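Side-chain contacts in natural cytotoxicity triggering receptor 2 (Homo sapiens, PDB 1HKF), which acts as an activating receptor of natural killer cells that may help them lyse tumour cells, this chain being its extracellular V-set immunoglobulin domain: residues A[32-37]-A[42-47]; A[55-60]-A[102-107]; A[73-78]-A[82-87]. All coordinates share one frame; numbering follows the deposited sequence.

Contact 1 of 3, residues A[32-37]-A[42-47]; sequences CQYPPT and EKKGWC
Lys44 reaches Tyr34 through a chain that bends twice, at chi2 (-61°) and again at chi4 (-52°). The bends fold its end back over one face of the Tyr34 ring, the two side chains crossing at about a right angle. Tyr34 contributes its own torsion: CG stands between the backbone N and the carbonyl carbon (chi1 55°), which turns the ring toward the lysine. Lys44 CE lies over that face, displaced toward the rim, in a CH-pi contact; the closeness of this approach is doubtful in the model. The ammonium sits further out, Lys44 NZ being 4.3 Å from the ring centroid, an off-centre cation-pi contact. NZ also donates to the backbone two residues earlier, with Lys44 NZ 2.7 Å from Glu42 O, and lies in the plane of that carbonyl. Its counter-charge is Asp77, which forms a salt bridge with it and also takes a hydrogen bond from Tyr34 OH.

Glu42 meets the loop through water. Its OE1 accepts from two waters. The first is 2.6 Å from Glu42 OE1 and donates also to Pro35 O. The second donates to Glu42 OE1 and to Thr37 OG1, 3.0 Å from the latter. The methyl Thr37 CG2 comes up directly, 3.5 Å from Glu42 OE1. The other carboxylate oxygen, OE2, is hydrogen-bonded to Ser112 OG, while Thr37 OG1 also bonds to Leu40 O.

Segment 32-37 carries the end of strand 28-33 and the loop after it; segment 42-47 runs into strand 43-49. The buried lysine is thus held by a carbonyl, a carboxylate and a ring face together, which probably keeps it charged. The two waters let the buried Glu42 carboxylate bind a loop that it reaches directly only at a methyl group.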
loop_
_atom_site.group_PDB
_atom_site.type_symbol
_atom_site.label_atom_id
_atom_site.label_comp_id
_atom_site.label_asym_id
_atom_site.label_seq_id
_atom_site.Cartn_x
_atom_site.Cartn_y
_atom_site.Cartn_z
ATOM N N CYS A 32 5.188 -8.098 6.528
ATOM C CA CYS A 32 5.538 -8.740 7.804
ATOM C C CYS A 32 6.770 -9.581 7.549
ATOM O O CYS A 32 6.743 -10.522 6.730
ATOM C CB CYS A 32 4.366 -9.577 8.340
ATOM S SG CYS A 32 3.030 -8.529 9.115
ATOM N N GLN A 33 7.877 -9.227 8.183
ATOM C CA GLN A 33 9.083 -9.998 7.963
ATOM C C GLN A 33 9.238 -11.127 8.989
ATOM O O GLN A 33 8.523 -11.166 9.984
ATOM C CB GLN A 33 10.288 -9.100 7.953
ATOM C CG GLN A 33 10.563 -8.446 9.232
ATOM C CD GLN A 33 11.848 -7.618 9.136
ATOM O OE1 GLN A 33 12.379 -7.406 8.033
ATOM N NE2 GLN A 33 12.353 -7.146 10.284
ATOM N N TYR A 34 10.160 -12.059 8.745
ATOM C CA TYR A 34 10.330 -13.221 9.653
ATOM C C TYR A 34 11.665 -13.889 9.410
ATOM O O TYR A 34 12.216 -13.769 8.312
ATOM C CB TYR A 34 9.185 -14.233 9.458
ATOM C CG TYR A 34 9.014 -14.698 8.027
ATOM C CD1 TYR A 34 9.856 -15.663 7.486
ATOM C CD2 TYR A 34 8.022 -14.126 7.184
ATOM C CE1 TYR A 34 9.748 -16.056 6.159
ATOM C CE2 TYR A 34 7.895 -14.510 5.858
ATOM C CZ TYR A 34 8.760 -15.481 5.347
ATOM O OH TYR A 34 8.594 -15.948 4.069
ATOM N N PRO A 35 12.243 -14.548 10.455
ATOM C CA PRO A 35 13.540 -15.222 10.311
ATOM C C PRO A 35 13.421 -16.585 9.584
ATOM O O PRO A 35 12.349 -17.193 9.548
ATOM C CB PRO A 35 14.040 -15.328 11.763
ATOM C CG PRO A 35 12.774 -15.630 12.504
ATOM C CD PRO A 35 11.718 -14.715 11.822
ATOM N N PRO A 36 14.525 -17.079 9.015
ATOM C CA PRO A 36 14.597 -18.351 8.271
ATOM C C PRO A 36 14.298 -19.643 9.030
ATOM O O PRO A 36 14.726 -19.801 10.184
ATOM C CB PRO A 36 16.026 -18.375 7.756
ATOM C CG PRO A 36 16.534 -16.997 7.933
ATOM C CD PRO A 36 15.866 -16.506 9.169
ATOM N N THR A 37 13.547 -20.556 8.412
ATOM C CA THR A 37 13.308 -21.869 9.035
ATOM C C THR A 37 13.756 -23.005 8.107
ATOM O O THR A 37 13.115 -24.045 8.018
ATOM C CB THR A 37 11.851 -22.115 9.371
ATOM O OG1 THR A 37 11.047 -21.975 8.194
ATOM C CG2 THR A 37 11.420 -21.181 10.428
ATOM N N GLU A 42 6.309 -22.275 6.616
ATOM C CA GLU A 42 5.292 -21.780 7.531
ATOM C C GLU A 42 4.159 -21.053 6.794
ATOM O O GLU A 42 4.397 -20.054 6.075
ATOM C CB GLU A 42 5.937 -20.828 8.532
ATOM C CG GLU A 42 7.006 -21.471 9.488
ATOM C CD GLU A 42 7.522 -20.455 10.532
ATOM O OE1 GLU A 42 8.348 -19.547 10.188
ATOM O OE2 GLU A 42 7.074 -20.542 11.696
ATOM N N LYS A 43 2.933 -21.528 6.949
ATOM C CA LYS A 43 1.836 -20.817 6.323
ATOM C C LYS A 43 1.744 -19.372 6.878
ATOM O O LYS A 43 2.044 -19.121 8.054
ATOM C CB LYS A 43 0.544 -21.562 6.554
ATOM C CG LYS A 43 0.631 -22.881 5.857
ATOM C CD LYS A 43 -0.640 -23.658 5.979
ATOM C CE LYS A 43 -0.494 -24.923 5.125
ATOM N NZ LYS A 43 -1.860 -25.542 5.021
ATOM N N LYS A 44 1.343 -18.429 6.028
ATOM C CA LYS A 44 1.249 -17.014 6.442
ATOM C C LYS A 44 -0.218 -16.672 6.386
ATOM O O LYS A 44 -0.927 -17.131 5.469
ATOM C CB LYS A 44 2.060 -16.168 5.463
ATOM C CG LYS A 44 3.526 -16.680 5.220
ATOM C CD LYS A 44 4.323 -16.675 6.529
ATOM C CE LYS A 44 5.818 -16.866 6.310
ATOM N NZ LYS A 44 6.070 -18.090 5.442
ATOM N N GLY A 45 -0.718 -15.897 7.348
ATOM C CA GLY A 45 -2.147 -15.577 7.324
ATOM C C GLY A 45 -2.374 -14.140 7.739
ATOM O O GLY A 45 -1.515 -13.521 8.377
ATOM N N TRP A 46 -3.530 -13.617 7.360
ATOM C CA TRP A 46 -3.954 -12.252 7.697
ATOM C C TRP A 46 -5.373 -12.439 8.228
ATOM O O TRP A 46 -6.202 -13.080 7.582
ATOM C CB TRP A 46 -3.997 -11.364 6.447
ATOM C CG TRP A 46 -4.469 -9.894 6.660
ATOM C CD1 TRP A 46 -5.591 -9.303 6.095
ATOM C CD2 TRP A 46 -3.766 -8.833 7.345
ATOM N NE1 TRP A 46 -5.613 -7.953 6.375
ATOM C CE2 TRP A 46 -4.514 -7.631 7.137
ATOM C CE3 TRP A 46 -2.571 -8.775 8.110
ATOM C CZ2 TRP A 46 -4.112 -6.388 7.662
ATOM C CZ3 TRP A 46 -2.168 -7.553 8.633
ATOM C CH2 TRP A 46 -2.949 -6.352 8.399
ATOM N N CYS A 47 -5.662 -11.913 9.417
ATOM C CA CYS A 47 -7.010 -12.095 9.928
ATOM C C CYS A 47 -7.444 -10.856 10.678
ATOM O O CYS A 47 -6.630 -10.065 11.120
ATOM C CB CYS A 47 -7.072 -13.332 10.842
ATOM S SG CYS A 47 -5.906 -13.124 12.207
HETATM O O HOH W 1 10.159 -17.782 10.974
HETATM O O HOH W 2 9.791 -19.245 7.995
#

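Contact 2 of 3, residues A[55-60]-A[102-107]; sequences CIRLVT and RIYRPS
Arg57 lays its guanidinium obliquely against Tyr104, the two planes 34° apart. The arginine bends at chi2 (69°) and chi3 (65°), which curls its end back toward the tyrosine. Tyr104 CE2 lies over one face of the Arg57 guanidinium, toward its rim. Arg57 NH2 is 3.2 Å from Tyr104 OH. The group is steadied from its own strand: Arg57 NH1 donates to Thr60 OG1 at 2.6 Å, and the hydroxyl lies in the guanidinium plane.

Next to this pair, the extended Arg102 lays its guanidinium beside the Cys47-Cys55 disulfide. Arg102 NH1 is 3.4 Å from Cys55 CB, and Cys55 SG lies over one face of the group. Trp100 adds a cation-pi contact to Arg102.

Strand 43-49 separates strands 54-61 and 97-104 in the sheet, so these side chains meet across it. Just after Arg57, Leu58 and Val59 both turn to Trp46, forming a classic bulge that interrupts the regular alternation. The two arginines approach to 6.8 Å, Arg57 NE to Arg102 NH1. Their charges would probably make this side of the sheet electropositive.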
loop_
_atom_site.group_PDB
_atom_site.type_symbol
_atom_site.label_atom_id
_atom_site.label_comp_id
_atom_site.label_asym_id
_atom_site.label_seq_id
_atom_site.Cartn_x
_atom_site.Cartn_y
_atom_site.Cartn_z
ATOM N N CYS A 55 -9.852 -14.330 15.796
ATOM C CA CYS A 55 -9.297 -13.579 14.679
ATOM C C CYS A 55 -9.721 -14.394 13.471
ATOM O O CYS A 55 -9.224 -15.507 13.261
ATOM C CB CYS A 55 -7.763 -13.502 14.757
ATOM S SG CYS A 55 -7.010 -12.187 13.682
ATOM N N ILE A 56 -10.641 -13.843 12.689
ATOM C CA ILE A 56 -11.182 -14.468 11.481
ATOM C C ILE A 56 -10.202 -14.403 10.293
ATOM O O ILE A 56 -9.759 -13.309 9.882
ATOM C CB ILE A 56 -12.455 -13.750 11.122
ATOM C CG1 ILE A 56 -13.410 -13.873 12.314
ATOM C CG2 ILE A 56 -13.000 -14.262 9.785
ATOM C CD1 ILE A 56 -14.847 -13.717 11.955
ATOM N N ARG A 57 -9.875 -15.565 9.737
ATOM C CA ARG A 57 -8.912 -15.651 8.636
ATOM C C ARG A 57 -9.456 -15.039 7.379
ATOM O O ARG A 57 -10.513 -15.432 6.931
ATOM C CB ARG A 57 -8.558 -17.100 8.338
ATOM C CG ARG A 57 -7.406 -17.265 7.349
ATOM C CD ARG A 57 -6.084 -16.816 7.981
ATOM N NE ARG A 57 -5.704 -17.676 9.113
ATOM C CZ ARG A 57 -5.250 -18.927 8.973
ATOM N NH1 ARG A 57 -5.110 -19.464 7.761
ATOM N NH2 ARG A 57 -4.932 -19.651 10.043
ATOM N N LEU A 58 -8.725 -14.104 6.793
ATOM C CA LEU A 58 -9.180 -13.454 5.575
ATOM C C LEU A 58 -8.472 -14.026 4.343
ATOM O O LEU A 58 -9.072 -14.183 3.290
ATOM C CB LEU A 58 -8.947 -11.939 5.678
ATOM C CG LEU A 58 -9.757 -11.300 6.832
ATOM C CD1 LEU A 58 -9.513 -9.832 6.908
ATOM C CD2 LEU A 58 -11.208 -11.543 6.605
ATOM N N VAL A 59 -7.196 -14.342 4.488
ATOM C CA VAL A 59 -6.430 -14.880 3.402
ATOM C C VAL A 59 -5.192 -15.591 4.021
ATOM O O VAL A 59 -4.680 -15.167 5.074
ATOM C CB VAL A 59 -6.033 -13.745 2.428
ATOM C CG1 VAL A 59 -5.237 -12.691 3.137
ATOM C CG2 VAL A 59 -5.233 -14.296 1.263
ATOM N N THR A 60 -4.732 -16.645 3.335
ATOM C CA THR A 60 -3.619 -17.485 3.761
ATOM C C THR A 60 -2.717 -17.905 2.615
ATOM O O THR A 60 -3.208 -18.242 1.547
ATOM C CB THR A 60 -4.146 -18.800 4.372
ATOM O OG1 THR A 60 -5.144 -18.501 5.350
ATOM C CG2 THR A 60 -2.993 -19.587 5.063
ATOM N N ARG A 102 -0.178 -13.340 10.795
ATOM C CA ARG A 102 0.320 -14.462 11.582
ATOM C C ARG A 102 1.129 -15.458 10.753
ATOM O O ARG A 102 0.927 -15.588 9.554
ATOM C CB ARG A 102 -0.834 -15.162 12.264
ATOM C CG ARG A 102 -1.375 -14.387 13.420
ATOM C CD ARG A 102 -2.626 -15.018 13.989
ATOM N NE ARG A 102 -2.979 -14.341 15.226
ATOM C CZ ARG A 102 -4.104 -14.550 15.895
ATOM N NH1 ARG A 102 -4.999 -15.423 15.443
ATOM N NH2 ARG A 102 -4.328 -13.886 17.025
ATOM N N ILE A 103 2.067 -16.128 11.401
ATOM C CA ILE A 103 2.965 -17.105 10.775
ATOM C C ILE A 103 2.815 -18.369 11.645
ATOM O O ILE A 103 3.031 -18.314 12.859
ATOM C CB ILE A 103 4.401 -16.587 10.825
ATOM C CG1 ILE A 103 4.449 -15.194 10.218
ATOM C CG2 ILE A 103 5.315 -17.526 10.129
ATOM C CD1 ILE A 103 5.829 -14.582 10.157
ATOM N N TYR A 104 2.410 -19.462 10.998
ATOM C CA TYR A 104 2.071 -20.764 11.608
ATOM C C TYR A 104 3.120 -21.863 11.379
ATOM O O TYR A 104 3.613 -22.057 10.257
ATOM C CB TYR A 104 0.736 -21.250 11.048
ATOM C CG TYR A 104 -0.375 -20.250 11.191
ATOM C CD1 TYR A 104 -1.115 -20.181 12.372
ATOM C CD2 TYR A 104 -0.680 -19.347 10.153
ATOM C CE1 TYR A 104 -2.129 -19.240 12.527
ATOM C CE2 TYR A 104 -1.690 -18.388 10.293
ATOM C CZ TYR A 104 -2.408 -18.340 11.486
ATOM O OH TYR A 104 -3.386 -17.390 11.651
ATOM N N ARG A 105 3.448 -22.589 12.440
ATOM C CA ARG A 105 4.442 -23.679 12.394
ATOM C C ARG A 105 3.859 -24.962 11.747
ATOM O O ARG A 105 2.668 -25.262 11.909
ATOM C CB ARG A 105 5.015 -23.944 13.824
ATOM C CG ARG A 105 5.787 -22.774 14.464
ATOM C CD ARG A 105 6.672 -23.239 15.621
ATOM N NE ARG A 105 7.205 -22.138 16.438
ATOM C CZ ARG A 105 6.527 -21.523 17.407
ATOM N NH1 ARG A 105 5.287 -21.907 17.696
ATOM N NH2 ARG A 105 7.083 -20.535 18.081
ATOM N N PRO A 106 4.717 -25.691 11.027
ATOM C CA PRO A 106 4.222 -26.916 10.356
ATOM C C PRO A 106 3.664 -27.908 11.306
ATOM O O PRO A 106 2.507 -28.335 11.284
ATOM C CB PRO A 106 5.454 -27.416 9.599
ATOM C CG PRO A 106 6.248 -26.183 9.322
ATOM C CD PRO A 106 6.131 -25.328 10.552
ATOM N N SER A 107 4.611 -28.226 12.169
ATOM C CA SER A 107 4.507 -29.145 13.247
ATOM C C SER A 107 3.195 -29.089 13.977
ATOM O O SER A 107 2.574 -30.135 14.204
ATOM C CB SER A 107 5.692 -28.946 14.198
ATOM O OG SER A 107 5.331 -28.140 15.306
#

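Contact 3 of 3, residues A[73-78]-A[82-87]; sequences FTIWDD and GFFTVT
Ile75 and Val86 meet on the inner side of two antiparallel strands, Ile75 CG1 lying 3.8 Å from Val86 CG2. The other branch of the isoleucine, CG2, stands anti to its backbone N and turns to Phe84 CD2, also at 3.8 Å. Asp77 is the polar member of this face. Its OD1 comes within 3.3 Å of Phe84 CB, while the carboxylate and ring planes are nearly perpendicular (79°).

On the other face, Thr74 and Thr87 run alongside each other in the same direction, with Thr74 OG1 3.6 Å from Thr87 CB. Further along, a water donates to Trp76 O and is hydrogen-bonded to Thr85 OG1.

The backbone sets this register. Thr74 with Thr87 and Trp76 with Thr85 are hydrogen-bonded pairs, each closed by two bonds; Trp76 N to Thr85 O measures 2.9 Å. Ile75 with Val86 and Asp77 with Phe84 are the non-hydrogen-bonded pairs. Near the turn, Gly82 N makes a weak bond to Asp78 O.

Further out, Tyr41 is hydrogen-bonded to Asp77, and Arg65 holds Asp78 in a salt bridge. Val59 packs on Ile75, Trp46 on Val86, and Cys32 on Phe84. This is a beta hairpin, the D and E strands of an immunoglobulin V-set sandwich, with the face of Ile75, Phe84 and Val86 turned to the opposing sheet.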
loop_
_atom_site.group_PDB
_atom_site.type_symbol
_atom_site.label_atom_id
_atom_site.label_comp_id
_atom_site.label_asym_id
_atom_site.label_seq_id
_atom_site.Cartn_x
_atom_site.Cartn_y
_atom_site.Cartn_z
ATOM N N PHE A 73 -8.502 -9.582 -0.924
ATOM C CA PHE A 73 -7.269 -9.834 -0.162
ATOM C C PHE A 73 -6.299 -10.809 -0.778
ATOM O O PHE A 73 -6.707 -11.866 -1.251
ATOM C CB PHE A 73 -7.592 -10.366 1.228
ATOM C CG PHE A 73 -8.850 -9.835 1.834
ATOM C CD1 PHE A 73 -8.829 -8.614 2.475
ATOM C CD2 PHE A 73 -10.052 -10.531 1.760
ATOM C CE1 PHE A 73 -9.995 -8.088 3.040
ATOM C CE2 PHE A 73 -11.214 -10.015 2.317
ATOM C CZ PHE A 73 -11.196 -8.802 2.953
ATOM N N THR A 74 -5.012 -10.487 -0.771
ATOM C CA THR A 74 -4.054 -11.441 -1.310
ATOM C C THR A 74 -2.782 -11.379 -0.513
ATOM O O THR A 74 -2.598 -10.439 0.223
ATOM C CB THR A 74 -3.694 -11.131 -2.753
ATOM O OG1 THR A 74 -3.043 -9.852 -2.803
ATOM C CG2 THR A 74 -4.976 -11.095 -3.596
ATOM N N ILE A 75 -1.926 -12.387 -0.666
ATOM C CA ILE A 75 -0.649 -12.406 0.015
ATOM C C ILE A 75 0.397 -12.849 -0.987
ATOM O O ILE A 75 0.146 -13.689 -1.810
ATOM C CB ILE A 75 -0.602 -13.420 1.241
ATOM C CG1 ILE A 75 -1.314 -12.833 2.454
ATOM C CG2 ILE A 75 0.867 -13.736 1.653
ATOM C CD1 ILE A 75 -1.529 -13.834 3.601
ATOM N N TRP A 76 1.561 -12.242 -0.953
ATOM C CA TRP A 76 2.588 -12.757 -1.780
ATOM C C TRP A 76 3.655 -13.047 -0.729
ATOM O O TRP A 76 4.078 -12.125 -0.014
ATOM C CB TRP A 76 3.141 -11.747 -2.786
ATOM C CG TRP A 76 4.347 -12.314 -3.477
ATOM C CD1 TRP A 76 5.647 -12.015 -3.223
ATOM C CD2 TRP A 76 4.360 -13.325 -4.502
ATOM N NE1 TRP A 76 6.483 -12.770 -4.032
ATOM C CE2 TRP A 76 5.710 -13.576 -4.827
ATOM C CE3 TRP A 76 3.355 -14.032 -5.183
ATOM C CZ2 TRP A 76 6.087 -14.496 -5.810
ATOM C CZ3 TRP A 76 3.729 -14.952 -6.170
ATOM C CH2 TRP A 76 5.082 -15.167 -6.471
ATOM N N ASP A 77 4.079 -14.307 -0.626
ATOM C CA ASP A 77 5.122 -14.653 0.347
ATOM C C ASP A 77 6.318 -15.288 -0.298
ATOM O O ASP A 77 6.202 -16.249 -1.061
ATOM C CB ASP A 77 4.565 -15.591 1.398
ATOM C CG ASP A 77 5.629 -16.092 2.343
ATOM O OD1 ASP A 77 6.474 -15.266 2.723
ATOM O OD2 ASP A 77 5.597 -17.309 2.695
ATOM N N ASP A 78 7.489 -14.759 -0.008
ATOM C CA ASP A 78 8.672 -15.362 -0.559
ATOM C C ASP A 78 9.735 -15.486 0.524
ATOM O O ASP A 78 10.374 -14.500 0.864
ATOM C CB ASP A 78 9.254 -14.560 -1.731
ATOM C CG ASP A 78 10.513 -15.246 -2.328
ATOM O OD1 ASP A 78 10.893 -16.362 -1.849
ATOM O OD2 ASP A 78 11.128 -14.687 -3.259
ATOM N N GLY A 82 12.433 -13.133 2.943
ATOM C CA GLY A 82 12.306 -12.926 4.373
ATOM C C GLY A 82 11.053 -12.173 4.821
ATOM O O GLY A 82 11.004 -11.680 5.945
ATOM N N PHE A 83 10.042 -12.055 3.961
ATOM C CA PHE A 83 8.805 -11.379 4.390
ATOM C C PHE A 83 7.727 -11.699 3.424
ATOM O O PHE A 83 8.026 -12.171 2.325
ATOM C CB PHE A 83 8.970 -9.841 4.435
ATOM C CG PHE A 83 9.197 -9.197 3.073
ATOM C CD1 PHE A 83 10.480 -9.026 2.569
ATOM C CD2 PHE A 83 8.112 -8.753 2.307
ATOM C CE1 PHE A 83 10.708 -8.405 1.293
ATOM C CE2 PHE A 83 8.293 -8.143 1.057
ATOM C CZ PHE A 83 9.593 -7.965 0.543
ATOM N N PHE A 84 6.484 -11.508 3.856
ATOM C CA PHE A 84 5.335 -11.644 2.983
ATOM C C PHE A 84 4.600 -10.296 3.000
ATOM O O PHE A 84 4.799 -9.458 3.897
ATOM C CB PHE A 84 4.384 -12.752 3.375
ATOM C CG PHE A 84 3.709 -12.588 4.703
ATOM C CD1 PHE A 84 4.367 -12.940 5.879
ATOM C CD2 PHE A 84 2.361 -12.235 4.775
ATOM C CE1 PHE A 84 3.711 -12.952 7.099
ATOM C CE2 PHE A 84 1.674 -12.245 6.001
ATOM C CZ PHE A 84 2.373 -12.612 7.181
ATOM N N THR A 85 3.795 -10.071 1.973
ATOM C CA THR A 85 3.077 -8.823 1.834
ATOM C C THR A 85 1.621 -9.111 1.660
ATOM O O THR A 85 1.257 -9.866 0.766
ATOM C CB THR A 85 3.475 -8.076 0.547
ATOM O OG1 THR A 85 4.879 -7.769 0.574
ATOM C CG2 THR A 85 2.665 -6.782 0.452
ATOM N N VAL A 86 0.795 -8.525 2.511
ATOM C CA VAL A 86 -0.646 -8.644 2.377
ATOM C C VAL A 86 -1.151 -7.390 1.584
ATOM O O VAL A 86 -0.698 -6.266 1.827
ATOM C CB VAL A 86 -1.329 -8.604 3.759
ATOM C CG1 VAL A 86 -2.881 -8.692 3.613
ATOM C CG2 VAL A 86 -0.795 -9.768 4.617
ATOM N N THR A 87 -2.083 -7.587 0.652
ATOM C CA THR A 87 -2.681 -6.475 -0.103
ATOM C C THR A 87 -4.189 -6.557 0.105
ATOM O O THR A 87 -4.759 -7.626 0.022
ATOM C CB THR A 87 -2.344 -6.544 -1.605
ATOM O OG1 THR A 87 -0.925 -6.440 -1.787
ATOM C CG2 THR A 87 -2.953 -5.345 -2.360
HETATM O O HOH W 3 -5.603 -7.906 -3.193
HETATM O O HOH W 4 6.030 -10.063 -0.592
HETATM O O HOH W 5 8.203 -11.479 -0.205
#

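In the fold
All three contacts lie in one V-set immunoglobulin domain. Contact 1 comes first along the chain, and contact 3 is nested within the loop that contact 2 closes. Contact 1 spans the two sheets. Through strand 43-49, which runs between strands 54-61 and 97-104 in the five-stranded sheet, it meets contact 2, their centres about 8 Å apart; the Cys47-Cys55 disulfide joins them. Through strand 28-33, neighbour of strand 83-88 in the three-stranded sheet, it meets contact 3, about 9 Å away between centres. Contacts 2 and 3 are about 12 Å apart. Asp77 also ties contact 3 to contact 1. The Cys32-Cys101 disulfide bridges the sheets, completing the sandwich of the receptor's extracellular domain.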